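Side-chain contact in taurine dioxygenase (Burkholderia ambifaria, PDB 5VN6), which probably catalyses the iron-dependent oxygenation of taurine and is seen here with magnesium in its metal site: residues D147-K150 with Q151-D155. Sequence-based numbering, arbitrary orientation.
Sequences DHVK and QQIAD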
# COMPACT_ATOMS: atom_id res chain seq x y z
N ASP A 147 19.84 -12.43 -3.92
CA ASP A 147 21.15 -12.33 -4.56
C ASP A 147 21.09 -12.62 -6.05
O ASP A 147 21.74 -11.93 -6.85
CB ASP A 147 22.14 -13.30 -3.90
CG ASP A 147 22.53 -12.86 -2.51
OD1 ASP A 147 22.42 -11.64 -2.24
OD2 ASP A 147 22.95 -13.72 -1.70
N HIS A 148 20.32 -13.63 -6.46
CA HIS A 148 20.30 -13.98 -7.88
C HIS A 148 19.60 -12.92 -8.71
O HIS A 148 19.86 -12.81 -9.91
CB HIS A 148 19.67 -15.37 -8.08
CG HIS A 148 18.18 -15.37 -7.99
ND1 HIS A 148 17.50 -15.60 -6.81
CD2 HIS A 148 17.22 -15.21 -8.94
CE1 HIS A 148 16.20 -15.55 -7.03
NE2 HIS A 148 16.00 -15.31 -8.32
N VAL A 149 18.69 -12.15 -8.11
CA VAL A 149 18.07 -11.05 -8.85
C VAL A 149 19.06 -9.90 -9.00
O VAL A 149 19.12 -9.24 -10.04
CB VAL A 149 16.77 -10.57 -8.18
CG1 VAL A 149 16.14 -9.38 -8.99
CG2 VAL A 149 15.77 -11.73 -8.06
N LYS A 150 19.84 -9.63 -7.95
CA LYS A 150 20.82 -8.56 -8.03
C LYS A 150 21.86 -8.85 -9.11
O LYS A 150 22.21 -7.97 -9.90
CB LYS A 150 21.50 -8.36 -6.67
CG LYS A 150 20.59 -7.73 -5.61
CD LYS A 150 21.36 -7.59 -4.30
CE LYS A 150 20.49 -6.96 -3.22
NZ LYS A 150 21.15 -6.90 -1.89
N GLN A 151 22.36 -10.09 -9.15
CA GLN A 151 23.29 -10.49 -10.21
C GLN A 151 22.65 -10.34 -11.58
O GLN A 151 23.27 -9.82 -12.51
CB GLN A 151 23.75 -11.93 -9.97
CG GLN A 151 24.53 -12.12 -8.68
CD GLN A 151 24.63 -13.58 -8.28
OE1 GLN A 151 24.72 -14.46 -9.13
NE2 GLN A 151 24.64 -13.83 -6.97
N GLN A 152 21.40 -10.79 -11.72
CA GLN A 152 20.71 -10.76 -13.00
C GLN A 152 20.48 -9.34 -13.51
O GLN A 152 20.52 -9.11 -14.72
CB GLN A 152 19.37 -11.50 -12.86
CG GLN A 152 18.44 -11.43 -14.07
CD GLN A 152 18.57 -12.58 -15.05
OE1 GLN A 152 19.66 -13.07 -15.32
NE2 GLN A 152 17.43 -13.03 -15.59
N ILE A 153 20.22 -8.37 -12.62
CA ILE A 153 19.82 -7.03 -13.06
C ILE A 153 20.98 -6.03 -13.04
O ILE A 153 20.79 -4.89 -13.47
CB ILE A 153 18.64 -6.48 -12.22
CG1 ILE A 153 19.10 -6.12 -10.81
CG2 ILE A 153 17.48 -7.50 -12.20
CD1 ILE A 153 18.01 -5.45 -9.95
N ALA A 154 22.17 -6.44 -12.59
CA ALA A 154 23.24 -5.49 -12.32
C ALA A 154 23.53 -4.57 -13.51
O ALA A 154 23.65 -3.35 -13.34
CB ALA A 154 24.51 -6.24 -11.90
N ASP A 155 23.62 -5.11 -14.72
CA ASP A 155 23.94 -4.29 -15.89
C ASP A 155 22.73 -3.97 -16.77
O ASP A 155 22.90 -3.40 -17.85
CB ASP A 155 25.06 -4.95 -16.72
CG ASP A 155 24.67 -6.32 -17.29
OD1 ASP A 155 23.46 -6.62 -17.40
OD2 ASP A 155 25.58 -7.11 -17.59
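Ile-153 sits one helical turn beyond Val-149, and its side chain is built around that residue's carbonyl. CB already lies near Val-149 O. From there Ile-153 CG1, held between the backbone N and the carbonyl carbon (chi1 72°), comes to 3.2 Å from Val-149 O, with Lys-150 O somewhat farther off. Ile-153 CG2 takes the other branch, also close to Val-149 O, and reaches Val-149 CG1 at 4.0 Å, the two side chains meeting at a slant. At the tip, Ile-153 CD1 is still 4.0 Å from Val-149 O. The same oxygen, Val-149 O, accepts the backbone N-H of Ile-153 N at 2.9 Å, so the isoleucine's CG1 methylene, CG2 methyl and amide gather round one carbonyl.

All this belongs to the short helix 147-153, which lies away from the metal site and rests its apolar side on helix 228-237: Val-149 and Ile-153 both touch Leu-236, and Ile-153 also touches Leu-232. The helix's i to i+4 bonds are uneven. Gln-151 N meets Asp-147 O almost straight on (3.0 Å, 171° at the hydrogen), whereas Ile-153 N bends to 140° and adds a weak second bond to Lys-150 O. On the exposed side, Gln-151 runs extended back along the preceding turn; Gln-151 CG lies 3.3 Å from Asp-147 O, and Gln-151 NE2 ends 4.0 Å from Asp-147 CB. Lys-150 is extended along its whole length, its NZ hydrogen-bonding Glu-143 O.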